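Long-range contacts in CRISPR-associated endonuclease C2c1 (Alicyclobacillus acidoterrestris, PDB 5U31), which is an RNA-guided CRISPR nuclease that recognises target DNA next to a protospacer adjacent motif and cleaves it with its RuvC domain, using divalent metal ions: residues R644-Q649 against K729-W734; T648-L653 against K773-F778; P687-A692 against R721-H726. The protein carries 3 engineered substitutions. One frame throughout, in Å; residues are numbered along the deposited sequence.

In the fold
All three contacts belong to one helical bundle that carries guide RNA, chain B. Contacts 1 and 2 both start from helix 641-658, the bridge helix, and their centres are about 9 Å apart; contact 1 joins it to helix 709-739 and contact 2 to helix 759-776. Contact 3 packs helix 687-701 on helix 709-739, with its centre about 10 Å from that of contact 1 and about 13 Å from that of contact 2. The contacts also touch one another: Val-731 CG2 is 3.9 Å from Trp-775 CE2, and Leu-653 CG is 3.7 Å from Val-723 CG1. Nucleotide C48 of chain B is met by residues of all three contacts.

Contact 1. Residues R644-Q649 against K729-W734; sequences RQLRTQ and KQVRDW. With SO4 (sulfate ion), chain G; nucleotides of chain B.
Leu-646 and Gln-730 each hold CG anti to the carbonyl carbon and beside the backbone N (chi1 -58° and -59°), and each CB points toward the facing helix. Leu-646 then forks over its neighbours. Its CD2 lies 3.6 Å from OE1 of Gln-730 and also touches that residue's aliphatic CB, while CD1 touches both Val-731, 4.1 Å from CG2, and Trp-734, 4.0 Å from CE3. A branched apolar side chain suits this place because its two methyls serve different partners.

One turn on, the extended side chains of Gln-649 and Gln-730 cross at about a right angle. NE2 of Gln-649 donates to OE1 of Gln-730 over 3.1 Å, with an N-H...O angle of 148°; the donor is tilted out of the carbonyl plane of Gln-730, and the two amides are not coplanar. Glutamine fits a buried position here since its amide both gives and accepts: OE1 of Gln-649 is hydrogen-bonded to Thr-686, to which NE2 of Gln-730 makes a weak bond.

The outer sides meet a bound anion and the guide RNA. Arg-644 binds a sulfate, probably from the crystallisation liquor, and Arg-647 makes weak bonds to it; Val-731 rests CG1 on the sugar of A49 of chain B, 3.9 Å from C5'. With axes 11.1 Å apart and running nearly antiparallel, the two helices form the packed junction of bridge helix and REC2 domain in Cas12b.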
# COMPACT_ATOMS: atom_id res chain seq x y z
N ARG A 644 23.39 -18.32 -0.40
CA ARG A 644 22.67 -19.57 -0.14
C ARG A 644 23.56 -20.59 0.57
O ARG A 644 23.06 -21.44 1.31
CB ARG A 644 22.13 -20.15 -1.44
CG ARG A 644 21.05 -19.30 -2.09
CD ARG A 644 20.39 -20.00 -3.27
NE ARG A 644 19.45 -19.11 -3.95
CZ ARG A 644 18.17 -18.96 -3.62
NH1 ARG A 644 17.67 -19.65 -2.61
NH2 ARG A 644 17.40 -18.13 -4.30
N GLN A 645 24.87 -20.51 0.36
CA GLN A 645 25.79 -21.37 1.11
C GLN A 645 25.74 -21.05 2.59
O GLN A 645 25.49 -21.92 3.43
CB GLN A 645 27.21 -21.21 0.57
CG GLN A 645 27.43 -21.79 -0.80
CD GLN A 645 28.88 -21.68 -1.24
OE1 GLN A 645 29.51 -20.64 -1.06
NE2 GLN A 645 29.41 -22.76 -1.79
N LEU A 646 25.96 -19.78 2.94
CA LEU A 646 25.97 -19.38 4.34
C LEU A 646 24.63 -19.65 5.01
O LEU A 646 24.59 -20.01 6.19
CB LEU A 646 26.34 -17.90 4.46
CG LEU A 646 27.69 -17.49 3.86
CD1 LEU A 646 27.79 -15.98 3.81
CD2 LEU A 646 28.85 -18.07 4.64
N ARG A 647 23.53 -19.51 4.27
CA ARG A 647 22.22 -19.70 4.86
C ARG A 647 22.04 -21.14 5.34
O ARG A 647 21.55 -21.37 6.46
CB ARG A 647 21.13 -19.32 3.86
CG ARG A 647 19.74 -19.23 4.46
CD ARG A 647 18.67 -19.51 3.42
NE ARG A 647 18.44 -18.37 2.54
CZ ARG A 647 17.62 -18.39 1.50
NH1 ARG A 647 17.46 -17.31 0.75
NH2 ARG A 647 16.95 -19.50 1.20
N THR A 648 22.44 -22.12 4.53
CA THR A 648 22.32 -23.51 4.95
C THR A 648 23.39 -23.89 5.97
O THR A 648 23.14 -24.76 6.81
CB THR A 648 22.39 -24.46 3.76
OG1 THR A 648 23.74 -24.54 3.28
CG2 THR A 648 21.48 -23.98 2.64
N GLN A 649 24.57 -23.27 5.90
CA GLN A 649 25.58 -23.51 6.93
C GLN A 649 25.07 -23.10 8.30
O GLN A 649 25.28 -23.81 9.29
CB GLN A 649 26.87 -22.76 6.60
CG GLN A 649 27.61 -23.28 5.37
CD GLN A 649 29.04 -22.79 5.30
OE1 GLN A 649 29.85 -23.30 4.52
NE2 GLN A 649 29.38 -21.80 6.12
N LYS A 729 34.37 -15.39 9.57
CA LYS A 729 35.26 -14.81 8.57
C LYS A 729 34.66 -14.93 7.18
O LYS A 729 34.96 -14.10 6.31
CB LYS A 729 36.63 -15.48 8.63
CG LYS A 729 37.43 -15.15 9.88
CD LYS A 729 38.85 -15.68 9.79
CE LYS A 729 39.70 -15.25 10.98
NZ LYS A 729 41.12 -15.66 10.83
N GLN A 730 33.82 -15.94 6.95
CA GLN A 730 33.17 -16.06 5.65
C GLN A 730 32.10 -15.00 5.46
O GLN A 730 31.92 -14.48 4.36
CB GLN A 730 32.57 -17.46 5.49
CG GLN A 730 33.58 -18.58 5.60
CD GLN A 730 32.98 -19.93 5.29
OE1 GLN A 730 31.76 -20.09 5.23
NE2 GLN A 730 33.84 -20.92 5.08
N VAL A 731 31.36 -14.67 6.53
CA VAL A 731 30.38 -13.60 6.43
C VAL A 731 31.08 -12.26 6.30
O VAL A 731 30.57 -11.34 5.63
CB VAL A 731 29.42 -13.62 7.64
CG1 VAL A 731 28.42 -12.49 7.55
CG2 VAL A 731 28.70 -14.96 7.72
N ARG A 732 32.26 -12.12 6.90
CA ARG A 732 33.01 -10.87 6.79
C ARG A 732 33.43 -10.61 5.34
O ARG A 732 33.26 -9.50 4.83
CB ARG A 732 34.23 -10.91 7.70
CG ARG A 732 35.12 -9.69 7.58
CD ARG A 732 36.26 -9.75 8.57
NE ARG A 732 36.93 -11.05 8.54
CZ ARG A 732 37.85 -11.40 7.65
NH1 ARG A 732 38.20 -10.55 6.69
NH2 ARG A 732 38.41 -12.60 7.70
N ASP A 733 33.96 -11.63 4.67
CA ASP A 733 34.45 -11.45 3.31
C ASP A 733 33.30 -11.28 2.33
O ASP A 733 33.41 -10.52 1.36
CB ASP A 733 35.33 -12.63 2.89
CG ASP A 733 36.58 -12.75 3.75
OD1 ASP A 733 37.02 -11.72 4.31
OD2 ASP A 733 37.12 -13.87 3.85
N TRP A 734 32.18 -11.99 2.55
CA TRP A 734 31.03 -11.86 1.66
C TRP A 734 30.52 -10.43 1.63
O TRP A 734 30.18 -9.90 0.57
CB TRP A 734 29.92 -12.82 2.09
CG TRP A 734 28.59 -12.48 1.48
CD1 TRP A 734 28.30 -12.39 0.15
CD2 TRP A 734 27.37 -12.18 2.18
NE1 TRP A 734 26.97 -12.06 -0.02
CE2 TRP A 734 26.39 -11.93 1.21
CE3 TRP A 734 27.02 -12.11 3.53
CZ2 TRP A 734 25.07 -11.60 1.54
CZ3 TRP A 734 25.72 -11.79 3.86
CH2 TRP A 734 24.76 -11.54 2.87
S SO4 G . 14.23 -18.29 -1.14
O1 SO4 G . 15.43 -18.85 -1.75
O2 SO4 G . 13.41 -19.37 -0.62
O3 SO4 G . 14.57 -17.38 -0.05
O4 SO4 G . 13.47 -17.56 -2.16
P C B 48 36.12 -9.10 13.47
OP1 C B 48 36.95 -8.60 12.35
OP2 C B 48 35.74 -8.19 14.57
O5' C B 48 34.77 -9.70 12.87
C5' C B 48 34.80 -10.79 11.96
C4' C B 48 33.43 -11.38 11.73
O4' C B 48 33.00 -12.11 12.90
C3' C B 48 32.31 -10.39 11.48
O3' C B 48 32.29 -9.89 10.16
C2' C B 48 31.07 -11.19 11.85
O2' C B 48 30.70 -12.07 10.80
C1' C B 48 31.59 -12.03 13.02
N1 C B 48 31.26 -11.44 14.33
C2 C B 48 30.00 -11.70 14.86
O2 C B 48 29.22 -12.40 14.20
N3 C B 48 29.66 -11.19 16.06
C4 C B 48 30.54 -10.44 16.73
N4 C B 48 30.16 -9.95 17.91
C5 C B 48 31.84 -10.16 16.21
C6 C B 48 32.16 -10.68 15.02
P A B 49 31.86 -8.37 9.87
OP1 A B 49 32.12 -8.09 8.44
OP2 A B 49 32.47 -7.52 10.93
O5' A B 49 30.29 -8.37 10.09
C5' A B 49 29.45 -9.23 9.34
C4' A B 49 28.07 -9.32 9.94
O4' A B 49 28.12 -10.00 11.22
C3' A B 49 27.42 -7.99 10.27
O3' A B 49 26.87 -7.35 9.14
C2' A B 49 26.39 -8.38 11.32
O2' A B 49 25.26 -8.99 10.72
C1' A B 49 27.16 -9.45 12.09
N9 A B 49 27.86 -8.87 13.26
C8 A B 49 29.20 -8.65 13.43
N7 A B 49 29.50 -8.10 14.59
C5 A B 49 28.27 -7.95 15.21
C6 A B 49 27.89 -7.44 16.46
N6 A B 49 28.75 -6.95 17.36
N1 A B 49 26.57 -7.43 16.76
C2 A B 49 25.70 -7.92 15.88
N3 A B 49 25.94 -8.43 14.67
C4 A B 49 27.25 -8.42 14.40

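Contact 2. Residues T648-L653 against K773-F778; sequences TQLAYL and KSWSFF. With nucleotides of chain B.
Trp-775 meets Leu-650 at the edge of its indole: CG of the leucine lies near the ring plane, 3.9 Å from CE3. Guide RNA takes the edge around NE1, where O4' of A49 of chain B and the sugar of C48 of chain B lie, and Trp-724 of helix 709-739 stacks on the ring. Leu-650 crosses Phe-778 obliquely, with CD2 of the leucine 3.6 Å from CD1 of the ring. Leu-653 crosses the same phenylalanine at about a right angle, its CD1 3.6 Å from CZ of Phe-778. Phe-778 also packs against Trp-724.

The two leucines stand three residues apart on one side of the bridge helix, and their branches divide the work. Leu-650 sends CD2 to the phenylalanine and CD1 toward Ser-774, 3.7 Å from OG, whereas Leu-653 offers both methyls to the far end of the phenyl ring. Phe-777 leaves helical geometry; just beyond it, the CB of Phe-778 points toward the bridge helix, and with CG anti to the backbone N (chi1 155°) the ring reaches the leucines.

Tryptophan suits its position by having two characters: a hydrocarbon benzo edge for the leucine and an N-H for RNA. NE1 of Trp-775 donates to O2' of C48 of chain B over 3.2 Å with an N-H...O angle of 138°. Its neighbours serve RNA as well. OG of Ser-776 accepts from O2' of A49 of chain B, and OG of Ser-774 is hydrogen-bonded to an RNA phosphate and to Arg-654. A small hydroxyl suits both places because it lets a sugar or phosphate come close to the helix. The C-terminal end of helix 759-776 thus joins an apolar seam on the bridge helix to a guide-RNA binding surface of the REC2 domain.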
# COMPACT_ATOMS: atom_id res chain seq x y z
N THR A 648 22.44 -22.12 4.53
CA THR A 648 22.32 -23.51 4.95
C THR A 648 23.39 -23.89 5.97
O THR A 648 23.14 -24.76 6.81
CB THR A 648 22.39 -24.46 3.76
OG1 THR A 648 23.74 -24.54 3.28
CG2 THR A 648 21.48 -23.98 2.64
N GLN A 649 24.57 -23.27 5.90
CA GLN A 649 25.58 -23.51 6.93
C GLN A 649 25.07 -23.10 8.30
O GLN A 649 25.28 -23.81 9.29
CB GLN A 649 26.87 -22.76 6.60
CG GLN A 649 27.61 -23.28 5.37
CD GLN A 649 29.04 -22.79 5.30
OE1 GLN A 649 29.85 -23.30 4.52
NE2 GLN A 649 29.38 -21.80 6.12
N LEU A 650 24.38 -21.95 8.38
CA LEU A 650 23.82 -21.51 9.65
C LEU A 650 22.75 -22.47 10.16
O LEU A 650 22.60 -22.66 11.37
CB LEU A 650 23.24 -20.10 9.51
CG LEU A 650 23.64 -19.06 10.55
CD1 LEU A 650 22.67 -17.88 10.53
CD2 LEU A 650 23.72 -19.67 11.94
N ALA A 651 21.99 -23.08 9.24
CA ALA A 651 20.90 -23.96 9.65
C ALA A 651 21.41 -25.20 10.36
O ALA A 651 20.73 -25.73 11.24
CB ALA A 651 20.06 -24.35 8.43
N TYR A 652 22.60 -25.67 9.99
CA TYR A 652 23.22 -26.80 10.67
C TYR A 652 23.99 -26.37 11.91
O TYR A 652 24.18 -27.19 12.82
CB TYR A 652 24.14 -27.56 9.71
CG TYR A 652 23.41 -28.43 8.71
CD1 TYR A 652 23.58 -29.81 8.70
CD2 TYR A 652 22.53 -27.88 7.78
CE1 TYR A 652 22.91 -30.62 7.80
CE2 TYR A 652 21.85 -28.68 6.88
CZ TYR A 652 22.04 -30.04 6.89
OH TYR A 652 21.37 -30.84 5.98
N LEU A 653 24.43 -25.11 11.97
CA LEU A 653 25.02 -24.61 13.21
C LEU A 653 24.01 -24.66 14.35
O LEU A 653 24.35 -25.04 15.47
CB LEU A 653 25.52 -23.17 13.00
CG LEU A 653 26.89 -22.81 13.59
CD1 LEU A 653 27.09 -21.30 13.60
CD2 LEU A 653 27.06 -23.39 14.98
N LYS A 773 20.17 -10.43 9.59
CA LYS A 773 19.38 -10.45 10.81
C LYS A 773 19.50 -11.81 11.50
O LYS A 773 19.72 -11.89 12.71
CB LYS A 773 17.91 -10.14 10.48
CG LYS A 773 17.13 -9.42 11.56
CD LYS A 773 17.33 -7.91 11.48
CE LYS A 773 16.13 -7.16 12.04
NZ LYS A 773 14.89 -7.44 11.25
N SER A 774 19.39 -12.89 10.72
CA SER A 774 19.49 -14.23 11.28
C SER A 774 20.90 -14.52 11.78
O SER A 774 21.07 -15.27 12.75
CB SER A 774 19.08 -15.26 10.22
OG SER A 774 19.19 -16.58 10.70
N TRP A 775 21.91 -13.94 11.14
CA TRP A 775 23.28 -14.16 11.57
C TRP A 775 23.58 -13.41 12.87
O TRP A 775 24.17 -13.98 13.79
CB TRP A 775 24.23 -13.72 10.46
CG TRP A 775 25.66 -13.70 10.86
CD1 TRP A 775 26.44 -12.60 11.01
CD2 TRP A 775 26.48 -14.83 11.15
NE1 TRP A 775 27.71 -12.98 11.38
CE2 TRP A 775 27.76 -14.35 11.48
CE3 TRP A 775 26.25 -16.21 11.17
CZ2 TRP A 775 28.81 -15.19 11.82
CZ3 TRP A 775 27.30 -17.04 11.51
CH2 TRP A 775 28.56 -16.53 11.83
N SER A 776 23.16 -12.15 12.96
CA SER A 776 23.43 -11.36 14.16
C SER A 776 22.65 -11.87 15.36
O SER A 776 23.15 -11.79 16.49
CB SER A 776 23.10 -9.90 13.90
OG SER A 776 23.81 -9.41 12.78
N PHE A 777 21.45 -12.38 15.16
CA PHE A 777 20.62 -12.87 16.25
C PHE A 777 20.75 -14.37 16.44
O PHE A 777 19.94 -14.97 17.17
CB PHE A 777 19.16 -12.47 16.00
CG PHE A 777 18.96 -10.99 16.00
CD1 PHE A 777 19.61 -10.19 16.93
CD2 PHE A 777 18.14 -10.38 15.07
CE1 PHE A 777 19.44 -8.82 16.94
CE2 PHE A 777 17.97 -9.01 15.07
CZ PHE A 777 18.62 -8.23 16.00
N PHE A 778 21.75 -14.99 15.82
CA PHE A 778 22.05 -16.38 16.07
C PHE A 778 22.53 -16.56 17.51
O PHE A 778 23.33 -15.77 18.02
CB PHE A 778 23.11 -16.87 15.08
CG PHE A 778 23.90 -18.04 15.57
CD1 PHE A 778 23.37 -19.31 15.55
CD2 PHE A 778 25.18 -17.86 16.08
CE1 PHE A 778 24.10 -20.39 16.01
CE2 PHE A 778 25.92 -18.93 16.54
CZ PHE A 778 25.37 -20.20 16.51
P A B 49 31.86 -8.37 9.87
OP1 A B 49 32.12 -8.09 8.44
OP2 A B 49 32.47 -7.52 10.93
O5' A B 49 30.29 -8.37 10.09
C5' A B 49 29.45 -9.23 9.34
C4' A B 49 28.07 -9.32 9.94
O4' A B 49 28.12 -10.00 11.22
C3' A B 49 27.42 -7.99 10.27
O3' A B 49 26.87 -7.35 9.14
C2' A B 49 26.39 -8.38 11.32
O2' A B 49 25.26 -8.99 10.72
C1' A B 49 27.16 -9.45 12.09
N9 A B 49 27.86 -8.87 13.26
C8 A B 49 29.20 -8.65 13.43
N7 A B 49 29.50 -8.10 14.59
C5 A B 49 28.27 -7.95 15.21
C6 A B 49 27.89 -7.44 16.46
N6 A B 49 28.75 -6.95 17.36
N1 A B 49 26.57 -7.43 16.76
C2 A B 49 25.70 -7.92 15.88
N3 A B 49 25.94 -8.43 14.67
C4 A B 49 27.25 -8.42 14.40
P A B 105 12.90 -14.22 8.29
OP1 A B 105 13.85 -14.92 7.38
OP2 A B 105 11.57 -14.82 8.56
O5' A B 105 13.62 -13.95 9.68
C5' A B 105 14.79 -13.14 9.73
C4' A B 105 15.19 -12.85 11.15
O4' A B 105 14.31 -11.85 11.72
C3' A B 105 15.09 -14.01 12.11
O3' A B 105 16.16 -14.93 12.00
C2' A B 105 14.99 -13.31 13.46
O2' A B 105 16.26 -12.81 13.84
C1' A B 105 14.10 -12.13 13.09
N9 A B 105 12.68 -12.44 13.31
C8 A B 105 11.77 -12.95 12.41
N7 A B 105 10.57 -13.12 12.91
C5 A B 105 10.69 -12.70 14.22
C6 A B 105 9.78 -12.63 15.29
N6 A B 105 8.49 -13.00 15.21
N1 A B 105 10.23 -12.16 16.48
C2 A B 105 11.51 -11.79 16.57
N3 A B 105 12.47 -11.81 15.64
C4 A B 105 11.99 -12.28 14.48
P C B 48 36.12 -9.10 13.47
OP1 C B 48 36.95 -8.60 12.35
OP2 C B 48 35.74 -8.19 14.57
O5' C B 48 34.77 -9.70 12.87
C5' C B 48 34.80 -10.79 11.96
C4' C B 48 33.43 -11.38 11.73
O4' C B 48 33.00 -12.11 12.90
C3' C B 48 32.31 -10.39 11.48
O3' C B 48 32.29 -9.89 10.16
C2' C B 48 31.07 -11.19 11.85
O2' C B 48 30.70 -12.07 10.80
C1' C B 48 31.59 -12.03 13.02
N1 C B 48 31.26 -11.44 14.33
C2 C B 48 30.00 -11.70 14.86
O2 C B 48 29.22 -12.40 14.20
N3 C B 48 29.66 -11.19 16.06
C4 C B 48 30.54 -10.44 16.73
N4 C B 48 30.16 -9.95 17.91
C5 C B 48 31.84 -10.16 16.21
C6 C B 48 32.16 -10.68 15.02

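Contact 3. Residues P687-A692 against R721-H726; sequences PDWREA and RRVWRH. With nucleotides of chain B.
Trp-689 and Val-723 make the hydrogen bond of this contact. CG of the tryptophan is anti to the backbone N (chi1 -174°), and the indole crosses the valine at about a right angle. NE1 of Trp-689 donates to the backbone O of Val-723 over 3.0 Å, with an N-H...O angle of 160° and the oxygen practically in the ring plane. The donor is tilted out of the plane of the carbonyl.

Apolar contact accompanies the bond. CG1 of Val-723 comes 3.5 Å from CZ2 of Trp-689, and CG2 of the valine lies above the plane of the indole near NE1 and CE2. Ala-692 adds its methyl CB 3.7 Å from CD2 of His-726, at the edge of the imidazole; so short a side chain leaves room for that edge between the nearly antiparallel helices, whose axes are 10.2 Å apart.

The aromatic pair is oblique: the five-membered ring of Trp-689 and the ring of His-726 have centroids 5.2 Å apart and planes 42° from each other.

A charged group makes a close approach at the margin, where the side chains of Asp-688 and His-726 cross obliquely and OD1 of the aspartate lies 3.2 Å from CE1 of the histidine, at the ring edge.

Across helix 709-739, Trp-724 lies against the bases of C47 and C48 of chain B, and Arg-725 places a guanidinium face over O2' of C47.

In chemical terms, one directional bond restricts how a buried indole can turn, apolar contacts with Val-723 and the oblique contact with His-726 accompany it, and a carboxylate near the imidazole edge could polarise that ring or bias its ionisation at this partly buried seam within REC2.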
# COMPACT_ATOMS: atom_id res chain seq x y z
N PRO A 687 33.09 -25.74 0.82
CA PRO A 687 33.93 -26.91 1.14
C PRO A 687 34.66 -26.79 2.47
O PRO A 687 34.57 -27.70 3.30
CB PRO A 687 34.90 -26.97 -0.05
CG PRO A 687 34.89 -25.59 -0.63
CD PRO A 687 33.50 -25.09 -0.43
N ASP A 688 35.36 -25.68 2.70
CA ASP A 688 36.25 -25.60 3.86
C ASP A 688 35.47 -25.55 5.17
O ASP A 688 35.92 -26.12 6.18
CB ASP A 688 37.17 -24.39 3.73
CG ASP A 688 36.41 -23.11 3.41
OD1 ASP A 688 36.10 -22.35 4.35
OD2 ASP A 688 36.13 -22.88 2.22
N TRP A 689 34.32 -24.88 5.20
CA TRP A 689 33.54 -24.86 6.43
C TRP A 689 32.86 -26.20 6.68
O TRP A 689 32.71 -26.61 7.84
CB TRP A 689 32.49 -23.75 6.41
CG TRP A 689 31.76 -23.64 7.72
CD1 TRP A 689 32.13 -22.87 8.80
CD2 TRP A 689 30.58 -24.33 8.11
NE1 TRP A 689 31.24 -23.05 9.82
CE2 TRP A 689 30.27 -23.94 9.43
CE3 TRP A 689 29.74 -25.25 7.48
CZ2 TRP A 689 29.17 -24.43 10.12
CZ3 TRP A 689 28.64 -25.73 8.16
CH2 TRP A 689 28.36 -25.32 9.47
N ARG A 690 32.44 -26.88 5.62
CA ARG A 690 31.88 -28.22 5.78
C ARG A 690 32.92 -29.19 6.33
O ARG A 690 32.60 -30.00 7.21
CB ARG A 690 31.34 -28.72 4.44
CG ARG A 690 30.89 -30.16 4.43
CD ARG A 690 30.24 -30.49 3.10
NE ARG A 690 31.11 -30.15 1.97
CZ ARG A 690 30.73 -30.20 0.70
NH1 ARG A 690 29.49 -30.56 0.39
NH2 ARG A 690 31.58 -29.87 -0.26
N GLU A 691 34.16 -29.10 5.85
CA GLU A 691 35.21 -29.95 6.39
C GLU A 691 35.44 -29.67 7.87
O GLU A 691 35.64 -30.60 8.66
CB GLU A 691 36.50 -29.76 5.60
CG GLU A 691 36.39 -30.18 4.14
CD GLU A 691 37.72 -30.14 3.41
OE1 GLU A 691 38.78 -30.16 4.08
OE2 GLU A 691 37.71 -30.08 2.16
N ALA A 692 35.41 -28.39 8.26
CA ALA A 692 35.55 -28.05 9.67
C ALA A 692 34.40 -28.62 10.49
O ALA A 692 34.61 -29.13 11.60
CB ALA A 692 35.62 -26.53 9.83
N ARG A 721 32.03 -22.62 18.84
CA ARG A 721 32.84 -21.42 18.68
C ARG A 721 33.78 -21.53 17.49
O ARG A 721 33.87 -20.62 16.67
CB ARG A 721 33.63 -21.13 19.96
CG ARG A 721 34.57 -19.95 19.81
CD ARG A 721 35.23 -19.53 21.10
NE ARG A 721 36.09 -18.37 20.90
CZ ARG A 721 36.72 -17.71 21.87
NH1 ARG A 721 37.47 -16.66 21.58
NH2 ARG A 721 36.59 -18.11 23.12
N ARG A 722 34.50 -22.66 17.39
CA ARG A 722 35.41 -22.85 16.26
C ARG A 722 34.67 -22.72 14.93
O ARG A 722 35.13 -22.04 14.01
CB ARG A 722 36.09 -24.22 16.34
CG ARG A 722 36.98 -24.41 17.55
CD ARG A 722 37.62 -25.80 17.54
NE ARG A 722 38.41 -26.05 18.74
CZ ARG A 722 39.02 -27.20 19.01
NH1 ARG A 722 38.93 -28.21 18.15
NH2 ARG A 722 39.73 -27.34 20.12
N VAL A 723 33.50 -23.34 14.83
CA VAL A 723 32.75 -23.33 13.58
C VAL A 723 32.08 -21.97 13.37
O VAL A 723 31.98 -21.49 12.23
CB VAL A 723 31.76 -24.50 13.57
CG1 VAL A 723 30.33 -24.03 13.38
CG2 VAL A 723 32.16 -25.52 12.51
N TRP A 724 31.64 -21.31 14.44
CA TRP A 724 31.04 -19.99 14.30
C TRP A 724 32.09 -18.94 13.97
O TRP A 724 31.85 -18.05 13.14
CB TRP A 724 30.28 -19.61 15.58
CG TRP A 724 29.79 -18.19 15.61
CD1 TRP A 724 28.68 -17.70 14.99
CD2 TRP A 724 30.39 -17.09 16.31
NE1 TRP A 724 28.56 -16.35 15.25
CE2 TRP A 724 29.59 -15.96 16.06
CE3 TRP A 724 31.52 -16.95 17.11
CZ2 TRP A 724 29.89 -14.71 16.58
CZ3 TRP A 724 31.82 -15.71 17.64
CH2 TRP A 724 31.01 -14.61 17.37
N ARG A 725 33.26 -19.02 14.61
CA ARG A 725 34.35 -18.10 14.28
C ARG A 725 34.84 -18.32 12.86
O ARG A 725 35.21 -17.35 12.18
CB ARG A 725 35.49 -18.28 15.28
CG ARG A 725 36.08 -16.97 15.79
CD ARG A 725 37.14 -17.21 16.86
NE ARG A 725 37.77 -15.97 17.30
CZ ARG A 725 38.90 -15.48 16.80
NH1 ARG A 725 39.40 -14.34 17.26
NH2 ARG A 725 39.54 -16.13 15.83
N HIS A 726 34.84 -19.57 12.39
CA HIS A 726 35.20 -19.85 11.00
C HIS A 726 34.20 -19.22 10.05
O HIS A 726 34.57 -18.47 9.14
CB HIS A 726 35.29 -21.36 10.79
CG HIS A 726 35.73 -21.77 9.42
ND1 HIS A 726 36.20 -20.87 8.49
CD2 HIS A 726 35.76 -22.98 8.82
CE1 HIS A 726 36.51 -21.51 7.37
NE2 HIS A 726 36.25 -22.80 7.55
P C B 47 37.43 -8.69 19.36
OP1 C B 47 38.21 -7.61 20.01
OP2 C B 47 36.11 -8.38 18.75
O5' C B 47 38.38 -9.32 18.24
C5' C B 47 38.02 -9.27 16.87
C4' C B 47 37.79 -10.65 16.32
O4' C B 47 37.51 -11.56 17.42
C3' C B 47 36.58 -10.79 15.41
O3' C B 47 36.86 -10.39 14.08
C2' C B 47 36.20 -12.25 15.57
O2' C B 47 37.04 -13.08 14.77
C1' C B 47 36.53 -12.50 17.04
N1 C B 47 35.35 -12.32 17.92
C2 C B 47 34.66 -13.46 18.37
O2 C B 47 35.05 -14.59 18.04
N3 C B 47 33.57 -13.28 19.16
C4 C B 47 33.16 -12.06 19.51
N4 C B 47 32.09 -11.94 20.29
C5 C B 47 33.84 -10.89 19.07
C6 C B 47 34.91 -11.08 18.29
P C B 48 36.12 -9.10 13.47
OP1 C B 48 36.95 -8.60 12.35
OP2 C B 48 35.74 -8.19 14.57
O5' C B 48 34.77 -9.70 12.87
C5' C B 48 34.80 -10.79 11.96
C4' C B 48 33.43 -11.38 11.73
O4' C B 48 33.00 -12.11 12.90
C3' C B 48 32.31 -10.39 11.48
O3' C B 48 32.29 -9.89 10.16
C2' C B 48 31.07 -11.19 11.85
O2' C B 48 30.70 -12.07 10.80
C1' C B 48 31.59 -12.03 13.02
N1 C B 48 31.26 -11.44 14.33
C2 C B 48 30.00 -11.70 14.86
O2 C B 48 29.22 -12.40 14.20
N3 C B 48 29.66 -11.19 16.06
C4 C B 48 30.54 -10.44 16.73
N4 C B 48 30.16 -9.95 17.91
C5 C B 48 31.84 -10.16 16.21
C6 C B 48 32.16 -10.68 15.02